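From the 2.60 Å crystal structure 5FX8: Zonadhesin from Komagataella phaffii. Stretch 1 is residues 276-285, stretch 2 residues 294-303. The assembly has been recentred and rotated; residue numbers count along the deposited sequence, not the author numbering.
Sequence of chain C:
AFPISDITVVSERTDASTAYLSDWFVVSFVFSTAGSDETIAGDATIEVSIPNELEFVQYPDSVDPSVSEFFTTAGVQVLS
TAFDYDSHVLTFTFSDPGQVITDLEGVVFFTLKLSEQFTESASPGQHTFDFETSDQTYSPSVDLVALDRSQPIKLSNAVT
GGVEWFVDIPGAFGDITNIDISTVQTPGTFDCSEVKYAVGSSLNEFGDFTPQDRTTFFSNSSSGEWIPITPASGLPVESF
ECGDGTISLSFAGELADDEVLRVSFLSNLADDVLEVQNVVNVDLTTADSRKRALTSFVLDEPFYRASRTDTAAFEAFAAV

Stretch 1, residues 276-285: VQNVVNVDLT
Stretch 2, residues 294-303: LTSFVLDEPF

Residues 276-285 form one extended strand, and residues 294-299 run antiparallel beside it, the axes 4.6 Å apart at closest approach and 163° between directions. Leu294 (phi/psi -119/113, chi1 t, chi2 m) lies opposite Thr285, its CD2 3.8 Å from Asp283 CB. Thr295 (-114/124, chi1 m) pairs with Leu284: Leu284 N to Thr295 O is 2.8 Å, Thr295 N to Leu284 O 3.0 Å. Ser296, chi1 m, faces Asp283, also m; the hydroxyl suits a carboxylate neighbor, and Ser296 OG donates to Asp283 OD2 over a very short 2.4 Å.

Phe297 (-137/146, chi1 m, chi2 79°) bonds Val282 both ways, N to Val282 O at 2.8 Å and O to Val282 N at 3.0 Å; its CE1 lies 3.9 Å from Leu284 CD1, shielding apolar surface. Beta-branched Val298 (t), at home in extended backbone, brings CG1 within 3.7 Å of Val279 CG2 (Val279 p). Leu299 (m, t) pairs with Val280 (t), its O 2.9 Å from Val280 N and its CD1 4.2 Å from Val280 CG1.

At Asp300 (-110/15) the strand breaks, yet Asp300 CA stays 3.2 Å from Asn278 O. Glu301 (-55/125) points away, and Pro302 (-73/175), lacking an amide hydrogen, suits this loop. Phe303 (-116/140, chi1 t) restores pairing: its N and O each lie 3.0 Å from Val276 O and N, respectively.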

ATOM      1  N   VAL C 276     -31.265  39.885  29.817  1.00 26.28           N
ATOM      2  CA  VAL C 276     -30.381  38.732  29.979  1.00 28.71           C
ATOM      3  C   VAL C 276     -28.984  39.098  29.485  1.00 27.95           C
ATOM      4  O   VAL C 276     -28.825  39.529  28.340  1.00 28.69           O
ATOM      5  CB  VAL C 276     -30.929  37.505  29.217  1.00 26.06           C
ATOM      6  CG1 VAL C 276     -29.830  36.559  28.831  1.00 27.58           C
ATOM      7  CG2 VAL C 276     -31.891  36.776  30.061  1.00 27.75           C
ATOM      8  N   GLN C 277     -27.972  38.917  30.336  1.00 27.53           N
ATOM      9  CA  GLN C 277     -26.579  39.056  29.913  1.00 28.11           C
ATOM     10  C   GLN C 277     -26.102  37.729  29.333  1.00 26.80           C
ATOM     11  O   GLN C 277     -26.371  36.667  29.901  1.00 25.24           O
ATOM     12  CB  GLN C 277     -25.682  39.481  31.073  1.00 29.13           C
ATOM     13  CG  GLN C 277     -26.168  40.710  31.815  1.00 31.77           C
ATOM     14  CD  GLN C 277     -26.214  41.944  30.932  1.00 41.02           C
ATOM     15  OE1 GLN C 277     -25.211  42.314  30.306  1.00 36.33           O
ATOM     16  NE2 GLN C 277     -27.386  42.585  30.861  1.00 38.06           N
ATOM     17  N   ASN C 278     -25.424  37.793  28.189  1.00 27.22           N
ATOM     18  CA  ASN C 278     -24.997  36.588  27.490  1.00 26.85           C
ATOM     19  C   ASN C 278     -23.718  36.848  26.724  1.00 26.41           C
ATOM     20  O   ASN C 278     -23.664  37.775  25.914  1.00 30.04           O
ATOM     21  CB  ASN C 278     -26.058  36.104  26.514  1.00 23.75           C
ATOM     22  CG  ASN C 278     -25.620  34.874  25.758  1.00 24.37           C
ATOM     23  OD1 ASN C 278     -24.788  34.944  24.864  1.00 25.59           O
ATOM     24  ND2 ASN C 278     -26.174  33.742  26.118  1.00 24.32           N
ATOM     25  N   VAL C 279     -22.717  36.003  26.928  1.00 24.99           N
ATOM     26  CA  VAL C 279     -21.496  36.066  26.141  1.00 27.25           C
ATOM     27  C   VAL C 279     -21.287  34.726  25.457  1.00 28.49           C
ATOM     28  O   VAL C 279     -21.673  33.682  25.985  1.00 27.52           O
ATOM     29  CB  VAL C 279     -20.287  36.440  27.006  1.00 24.44           C
ATOM     30  CG1 VAL C 279     -20.066  35.390  28.021  1.00 26.98           C
ATOM     31  CG2 VAL C 279     -19.071  36.591  26.154  1.00 32.19           C
ATOM     32  N   VAL C 280     -20.714  34.766  24.260  1.00 26.11           N
ATOM     33  CA  VAL C 280     -20.349  33.580  23.513  1.00 25.63           C
ATOM     34  C   VAL C 280     -18.931  33.788  23.030  1.00 27.76           C
ATOM     35  O   VAL C 280     -18.683  34.655  22.190  1.00 28.19           O
ATOM     36  CB  VAL C 280     -21.275  33.316  22.331  1.00 25.82           C
ATOM     37  CG1 VAL C 280     -20.709  32.214  21.505  1.00 27.51           C
ATOM     38  CG2 VAL C 280     -22.607  32.914  22.812  1.00 27.76           C
ATOM     39  N   ASN C 281     -18.002  32.996  23.542  1.00 29.39           N
ATOM     40  CA  ASN C 281     -16.642  32.985  23.026  1.00 28.77           C
ATOM     41  C   ASN C 281     -16.536  31.923  21.944  1.00 28.56           C
ATOM     42  O   ASN C 281     -16.936  30.780  22.152  1.00 30.00           O
ATOM     43  CB  ASN C 281     -15.658  32.704  24.151  1.00 30.00           C
ATOM     44  CG  ASN C 281     -15.900  33.570  25.348  1.00 34.88           C
ATOM     45  OD1 ASN C 281     -16.760  33.280  26.181  1.00 34.40           O
ATOM     46  ND2 ASN C 281     -15.146  34.652  25.447  1.00 42.09           N
ATOM     47  N   VAL C 282     -16.022  32.302  20.787  1.00 28.85           N
ATOM     48  CA  VAL C 282     -15.848  31.390  19.666  1.00 28.90           C
ATOM     49  C   VAL C 282     -14.389  31.438  19.258  1.00 28.89           C
ATOM     50  O   VAL C 282     -13.875  32.508  18.925  1.00 33.67           O
ATOM     51  CB  VAL C 282     -16.757  31.756  18.487  1.00 27.94           C
ATOM     52  CG1 VAL C 282     -16.408  30.916  17.286  1.00 27.32           C
ATOM     53  CG2 VAL C 282     -18.190  31.552  18.872  1.00 26.09           C
ATOM     54  N   ASP C 283     -13.715  30.295  19.300  1.00 30.09           N
ATOM     55  CA  ASP C 283     -12.327  30.193  18.865  1.00 31.70           C
ATOM     56  C   ASP C 283     -12.275  29.338  17.612  1.00 31.56           C
ATOM     57  O   ASP C 283     -12.756  28.205  17.618  1.00 32.68           O
ATOM     58  CB  ASP C 283     -11.459  29.595  19.962  1.00 32.79           C
ATOM     59  CG  ASP C 283     -11.492  30.412  21.218  1.00 39.47           C
ATOM     60  OD1 ASP C 283     -12.489  30.316  21.974  1.00 46.28           O
ATOM     61  OD2 ASP C 283     -10.527  31.164  21.441  1.00 40.27           O
ATOM     62  N   LEU C 284     -11.728  29.884  16.539  1.00 29.91           N
ATOM     63  CA  LEU C 284     -11.647  29.175  15.277  1.00 31.18           C
ATOM     64  C   LEU C 284     -10.211  28.753  15.041  1.00 35.39           C
ATOM     65  O   LEU C 284      -9.291  29.555  15.208  1.00 35.53           O
ATOM     66  CB  LEU C 284     -12.120  30.045  14.118  1.00 32.80           C
ATOM     67  CG  LEU C 284     -13.550  30.542  14.128  1.00 29.34           C
ATOM     68  CD1 LEU C 284     -13.735  31.325  12.898  1.00 29.49           C
ATOM     69  CD2 LEU C 284     -14.504  29.398  14.131  1.00 28.68           C
ATOM     70  N   THR C 285     -10.020  27.499  14.671  1.00 38.40           N
ATOM     71  CA  THR C 285      -8.720  27.022  14.239  1.00 38.09           C
ATOM     72  C   THR C 285      -8.723  26.910  12.725  1.00 42.24           C
ATOM     73  O   THR C 285      -9.629  26.318  12.136  1.00 38.87           O
ATOM     74  CB  THR C 285      -8.387  25.683  14.872  1.00 36.85           C
ATOM     75  OG1 THR C 285      -8.185  25.872  16.270  1.00 38.47           O
ATOM     76  CG2 THR C 285      -7.141  25.116  14.246  1.00 39.01           C
ATOM     77  N   LEU C 294      -5.149  30.432  15.326  1.00 42.01           N
ATOM     78  CA  LEU C 294      -6.229  30.455  16.300  1.00 37.61           C
ATOM     79  C   LEU C 294      -6.749  31.884  16.396  1.00 35.78           C
ATOM     80  O   LEU C 294      -6.036  32.771  16.866  1.00 40.34           O
ATOM     81  CB  LEU C 294      -5.728  29.944  17.645  1.00 37.40           C
ATOM     82  CG  LEU C 294      -6.677  29.791  18.828  1.00 36.39           C
ATOM     83  CD1 LEU C 294      -6.778  31.077  19.619  1.00 37.07           C
ATOM     84  CD2 LEU C 294      -8.039  29.350  18.339  1.00 40.00           C
ATOM     85  N   THR C 295      -7.994  32.098  15.964  1.00 34.57           N
ATOM     86  CA  THR C 295      -8.666  33.392  16.037  1.00 32.72           C
ATOM     87  C   THR C 295      -9.848  33.330  17.004  1.00 33.28           C
ATOM     88  O   THR C 295     -10.760  32.517  16.817  1.00 32.76           O
ATOM     89  CB  THR C 295      -9.164  33.828  14.665  1.00 31.21           C
ATOM     90  OG1 THR C 295      -8.124  33.689  13.698  1.00 33.59           O
ATOM     91  CG2 THR C 295      -9.525  35.256  14.715  1.00 36.78           C
ATOM     92  N   SER C 296      -9.847  34.214  18.010  1.00 31.61           N
ATOM     93  CA  SER C 296     -10.874  34.278  19.044  1.00 29.76           C
ATOM     94  C   SER C 296     -11.849  35.424  18.803  1.00 29.96           C
ATOM     95  O   SER C 296     -11.480  36.479  18.285  1.00 29.93           O
ATOM     96  CB  SER C 296     -10.250  34.446  20.418  1.00 32.69           C
ATOM     97  OG  SER C 296      -9.548  33.278  20.766  1.00 38.88           O
ATOM     98  N   PHE C 297     -13.106  35.203  19.190  1.00 29.69           N
ATOM     99  CA  PHE C 297     -14.164  36.195  19.054  1.00 27.90           C
ATOM    100  C   PHE C 297     -14.987  36.211  20.330  1.00 26.21           C
ATOM    101  O   PHE C 297     -15.181  35.183  20.975  1.00 27.43           O
ATOM    102  CB  PHE C 297     -15.104  35.908  17.867  1.00 28.53           C
ATOM    103  CG  PHE C 297     -14.419  35.841  16.544  1.00 27.00           C
ATOM    104  CD1 PHE C 297     -13.738  34.704  16.161  1.00 27.13           C
ATOM    105  CD2 PHE C 297     -14.481  36.901  15.670  1.00 26.82           C
ATOM    106  CE1 PHE C 297     -13.110  34.638  14.954  1.00 30.05           C
ATOM    107  CE2 PHE C 297     -13.863  36.841  14.450  1.00 27.30           C
ATOM    108  CZ  PHE C 297     -13.169  35.706  14.090  1.00 30.07           C
ATOM    109  N   VAL C 298     -15.474  37.391  20.684  1.00 30.64           N
ATOM    110  CA  VAL C 298     -16.353  37.572  21.829  1.00 27.12           C
ATOM    111  C   VAL C 298     -17.647  38.199  21.334  1.00 31.50           C
ATOM    112  O   VAL C 298     -17.625  39.188  20.592  1.00 36.13           O
ATOM    113  CB  VAL C 298     -15.692  38.433  22.914  1.00 27.41           C
ATOM    114  CG1 VAL C 298     -16.510  38.405  24.178  1.00 28.77           C
ATOM    115  CG2 VAL C 298     -14.316  37.911  23.188  1.00 28.28           C
ATOM    116  N   LEU C 299     -18.771  37.610  21.727  1.00 29.10           N
ATOM    117  CA  LEU C 299     -20.096  38.053  21.297  1.00 27.64           C
ATOM    118  C   LEU C 299     -20.950  38.252  22.548  1.00 27.16           C
ATOM    119  O   LEU C 299     -21.540  37.305  23.073  1.00 23.53           O
ATOM    120  CB  LEU C 299     -20.711  37.040  20.335  1.00 26.09           C
ATOM    121  CG  LEU C 299     -19.795  36.469  19.253  1.00 24.37           C
ATOM    122  CD1 LEU C 299     -20.442  35.284  18.606  1.00 25.17           C
ATOM    123  CD2 LEU C 299     -19.488  37.476  18.209  1.00 23.20           C
ATOM    124  N   ASP C 300     -21.027  39.487  23.031  1.00 28.34           N
ATOM    125  CA  ASP C 300     -21.646  39.749  24.324  1.00 31.12           C
ATOM    126  C   ASP C 300     -22.979  40.474  24.218  1.00 27.54           C
ATOM    127  O   ASP C 300     -23.485  40.960  25.232  1.00 29.51           O
ATOM    128  CB  ASP C 300     -20.697  40.528  25.231  1.00 27.25           C
ATOM    129  CG  ASP C 300     -19.965  41.629  24.500  1.00 31.04           C
ATOM    130  OD1 ASP C 300     -20.486  42.131  23.485  1.00 30.04           O
ATOM    131  OD2 ASP C 300     -18.864  42.002  24.954  1.00 36.11           O
ATOM    132  N   GLU C 301     -23.573  40.527  23.033  1.00 27.93           N
ATOM    133  CA  GLU C 301     -24.852  41.210  22.867  1.00 28.89           C
ATOM    134  C   GLU C 301     -25.900  40.656  23.837  1.00 27.89           C
ATOM    135  O   GLU C 301     -26.119  39.436  23.867  1.00 25.62           O
ATOM    136  CB  GLU C 301     -25.344  41.086  21.426  1.00 29.01           C
ATOM    137  CG  GLU C 301     -26.409  42.102  21.026  1.00 31.17           C
ATOM    138  CD  GLU C 301     -27.227  41.663  19.813  1.00 45.65           C
ATOM    139  OE1 GLU C 301     -26.935  40.576  19.258  1.00 40.24           O
ATOM    140  OE2 GLU C 301     -28.169  42.402  19.419  1.00 33.98           O
ATOM    141  N   PRO C 302     -26.550  41.511  24.661  1.00 26.21           N
ATOM    142  CA  PRO C 302     -27.612  41.059  25.569  1.00 23.59           C
ATOM    143  C   PRO C 302     -28.904  40.707  24.867  1.00 25.55           C
ATOM    144  O   PRO C 302     -29.048  40.921  23.663  1.00 25.46           O
ATOM    145  CB  PRO C 302     -27.842  42.270  26.479  1.00 22.09           C
ATOM    146  CG  PRO C 302     -26.724  43.132  26.286  1.00 25.74           C
ATOM    147  CD  PRO C 302     -26.197  42.908  24.910  1.00 25.96           C
ATOM    148  N   PHE C 303     -29.858  40.190  25.629  1.00 23.43           N
ATOM    149  CA  PHE C 303     -31.203  39.927  25.154  1.00 22.67           C
ATOM    150  C   PHE C 303     -32.191  40.800  25.910  1.00 22.98           C
ATOM    151  O   PHE C 303     -32.061  41.010  27.119  1.00 23.34           O
ATOM    152  CB  PHE C 303     -31.578  38.470  25.329  1.00 22.65           C
ATOM    153  CG  PHE C 303     -32.997  38.158  24.974  1.00 21.31           C
ATOM    154  CD1 PHE C 303     -33.412  38.180  23.669  1.00 22.07           C
ATOM    155  CD2 PHE C 303     -33.903  37.801  25.945  1.00 22.55           C
ATOM    156  CE1 PHE C 303     -34.697  37.872  23.345  1.00 21.83           C
ATOM    157  CE2 PHE C 303     -35.193  37.492  25.621  1.00 20.88           C
ATOM    158  CZ  PHE C 303     -35.589  37.526  24.324  1.00 21.80           C
TER